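Local coordinates for fimbriae-associated protein FAP1 (Streptococcus parasanguinis, PDB 2X12), which is a serine-rich fimbrial protein anchored to the cell wall that probably promotes adhesion and biofilm formation, at residues 214-220 with 252-258. Sequence-based numbering, arbitrary orientation.
Sequences YTGIYID and KGIEYVS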
loop_
_atom_site.group_PDB
_atom_site.type_symbol
_atom_site.label_atom_id
_atom_site.label_comp_id
_atom_site.label_asym_id
_atom_site.label_seq_id
_atom_site.Cartn_x
_atom_site.Cartn_y
_atom_site.Cartn_z
ATOM N N TYR A 214 15.094 -4.727 -0.582
ATOM C CA TYR A 214 14.466 -3.645 0.122
ATOM C C TYR A 214 12.957 -3.693 -0.072
ATOM O O TYR A 214 12.482 -4.000 -1.169
ATOM C CB TYR A 214 14.950 -2.321 -0.414
ATOM C CG TYR A 214 16.264 -1.898 0.121
ATOM C CD1 TYR A 214 17.389 -2.064 -0.620
ATOM C CD2 TYR A 214 16.388 -1.309 1.356
ATOM C CE1 TYR A 214 18.631 -1.675 -0.156
ATOM C CE2 TYR A 214 17.642 -0.903 1.845
ATOM C CZ TYR A 214 18.762 -1.099 1.052
ATOM O OH TYR A 214 20.037 -0.775 1.386
ATOM N N THR A 215 12.201 -3.328 0.952
ATOM C CA THR A 215 10.771 -3.207 0.792
ATOM C C THR A 215 10.361 -1.755 0.952
ATOM O O THR A 215 11.040 -0.980 1.637
ATOM C CB THR A 215 10.096 -4.127 1.785
ATOM O OG1 THR A 215 10.550 -5.486 1.512
ATOM C CG2 THR A 215 8.583 -4.002 1.709
ATOM N N GLY A 216 9.287 -1.358 0.292
ATOM C CA GLY A 216 8.847 0.003 0.403
ATOM C C GLY A 216 7.350 0.095 0.317
ATOM O O GLY A 216 6.720 -0.791 -0.284
ATOM N N ILE A 217 6.788 1.186 0.870
ATOM C CA ILE A 217 5.349 1.453 0.835
ATOM C C ILE A 217 5.175 2.855 0.341
ATOM O O ILE A 217 5.741 3.770 0.887
ATOM C CB ILE A 217 4.774 1.306 2.226
ATOM C CG1 ILE A 217 3.250 1.432 2.233
ATOM C CG2 ILE A 217 5.424 2.287 3.152
ATOM C CD1 ILE A 217 2.552 0.384 1.416
ATOM N N TYR A 218 4.459 3.023 -0.750
ATOM C CA TYR A 218 4.167 4.368 -1.235
ATOM C C TYR A 218 2.830 4.694 -0.638
ATOM O O TYR A 218 1.932 3.885 -0.724
ATOM C CB TYR A 218 4.044 4.373 -2.735
ATOM C CG TYR A 218 3.378 5.598 -3.297
ATOM C CD1 TYR A 218 4.092 6.720 -3.651
ATOM C CD2 TYR A 218 2.026 5.629 -3.508
ATOM C CE1 TYR A 218 3.454 7.854 -4.198
ATOM C CE2 TYR A 218 1.399 6.727 -4.044
ATOM C CZ TYR A 218 2.103 7.842 -4.383
ATOM O OH TYR A 218 1.403 8.920 -4.906
ATOM N N ILE A 219 2.690 5.873 -0.059
ATOM C CA ILE A 219 1.460 6.272 0.567
ATOM C C ILE A 219 1.128 7.702 0.218
ATOM O O ILE A 219 1.978 8.596 0.370
ATOM C CB ILE A 219 1.594 6.298 2.073
ATOM C CG1 ILE A 219 2.167 4.995 2.611
ATOM C CG2 ILE A 219 0.245 6.648 2.728
ATOM C CD1 ILE A 219 2.111 4.925 4.176
ATOM N N ASP A 220 -0.116 7.947 -0.175
ATOM C CA ASP A 220 -0.536 9.291 -0.593
ATOM C C ASP A 220 -1.799 9.645 0.190
ATOM O O ASP A 220 -2.821 8.948 0.097
ATOM C CB ASP A 220 -0.790 9.276 -2.102
ATOM C CG ASP A 220 -1.330 10.592 -2.660
ATOM O OD1 ASP A 220 -1.589 11.567 -1.939
ATOM O OD2 ASP A 220 -1.514 10.657 -3.883
ATOM N N LYS A 252 1.748 13.413 -5.606
ATOM C CA LYS A 252 2.163 13.949 -4.306
ATOM C C LYS A 252 2.336 12.699 -3.489
ATOM O O LYS A 252 2.139 11.602 -4.014
ATOM C CB LYS A 252 1.088 14.916 -3.778
ATOM C CG LYS A 252 1.071 16.221 -4.625
ATOM C CD LYS A 252 -0.257 16.952 -4.642
ATOM C CE LYS A 252 -0.302 17.875 -5.874
ATOM N NZ LYS A 252 -1.214 19.047 -5.665
ATOM N N GLY A 253 2.747 12.731 -2.249
ATOM C CA GLY A 253 2.866 11.367 -1.659
ATOM C C GLY A 253 4.185 10.686 -1.896
ATOM O O GLY A 253 4.887 11.021 -2.828
ATOM N N ILE A 254 4.528 9.765 -0.998
ATOM C CA ILE A 254 5.942 9.429 -0.670
ATOM C C ILE A 254 6.237 7.937 -0.480
ATOM O O ILE A 254 5.426 7.171 0.061
ATOM C CB ILE A 254 6.341 10.093 0.658
ATOM C CG1 ILE A 254 5.929 11.575 0.659
ATOM C CG2 ILE A 254 7.809 9.927 0.921
ATOM C CD1 ILE A 254 6.632 12.450 1.715
ATOM N N GLU A 255 7.407 7.505 -0.938
ATOM C CA GLU A 255 7.771 6.095 -0.742
ATOM C C GLU A 255 8.558 6.076 0.564
ATOM O O GLU A 255 9.518 6.801 0.726
ATOM C CB GLU A 255 8.559 5.454 -1.929
ATOM C CG GLU A 255 8.521 3.858 -1.940
ATOM C CD GLU A 255 7.434 3.280 -2.854
ATOM O OE1 GLU A 255 7.244 3.981 -3.890
ATOM O OE2 GLU A 255 6.775 2.183 -2.593
ATOM N N TYR A 256 8.100 5.267 1.503
ATOM C CA TYR A 256 8.835 5.006 2.711
ATOM C C TYR A 256 9.544 3.678 2.493
ATOM O O TYR A 256 8.904 2.659 2.233
ATOM C CB TYR A 256 7.849 4.957 3.857
ATOM C CG TYR A 256 7.100 6.251 3.970
ATOM C CD1 TYR A 256 7.579 7.283 4.757
ATOM C CD2 TYR A 256 5.985 6.486 3.222
ATOM C CE1 TYR A 256 6.958 8.486 4.828
ATOM C CE2 TYR A 256 5.335 7.719 3.289
ATOM C CZ TYR A 256 5.852 8.707 4.114
ATOM O OH TYR A 256 5.261 9.928 4.255
ATOM N N VAL A 257 10.866 3.704 2.496
ATOM C CA VAL A 257 11.627 2.518 2.127
ATOM C C VAL A 257 12.353 2.007 3.348
ATOM O O VAL A 257 12.710 2.791 4.214
ATOM C CB VAL A 257 12.633 2.824 1.055
ATOM C CG1 VAL A 257 13.525 1.649 0.864
ATOM C CG2 VAL A 257 11.917 3.142 -0.206
ATOM N N SER A 258 12.563 0.702 3.441
ATOM C CA SER A 258 13.200 0.173 4.641
ATOM C C SER A 258 14.664 0.621 4.747
ATOM O O SER A 258 15.374 0.823 3.725
ATOM C CB SER A 258 13.145 -1.343 4.668
ATOM O OG SER A 258 13.670 -1.868 3.493
#
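I217 and Y256 face each other as a hydrogen-bonded antiparallel pair, with two backbone bonds between them. I219 and I254 form the next such pair. At the far end S258 N bonds T215 O at 2.9 Å, but the return bond from T215 N goes to the side-chain OG of S258, at 3.3 Å. That hydroxyl lies between its own N and carbonyl carbon (chi1 54°) and also bonds G260 O. Beside it, the edge of the Y214 ring meets S258 O, 3.3 Å from CD2.

On the face of I217, I219 and Y256, the CG2 branch of I217 touches Y256 CB at 3.7 Å. The Y256 and I219 side chains cross at about a right angle, with Y256 CD2 4.1 Å from I219 CG1. I254 CG2 rests over one face of the Y256 ring, off toward the rim.

On the other face, E255 bends at chi2 (96°) and lays its carboxylate over the I217 backbone, OE2 3.4 Å from I217 C. OE1 lies 3.4 Å from Y218 CB and is bonded by E303 N. The Y218 ring runs past G253, bringing OH to 2.9 Å from K252 O, and packs edge-to-face with Y302.

These strands belong to an antiparallel sheet. Strand 287-295 flanks 212-220, and 240-243 flanks 254-263. T215, I217, I219 and Y256 face strands 227-235 and 268-276 of a second antiparallel sheet, consistent with a sandwich-like packing of two sheets.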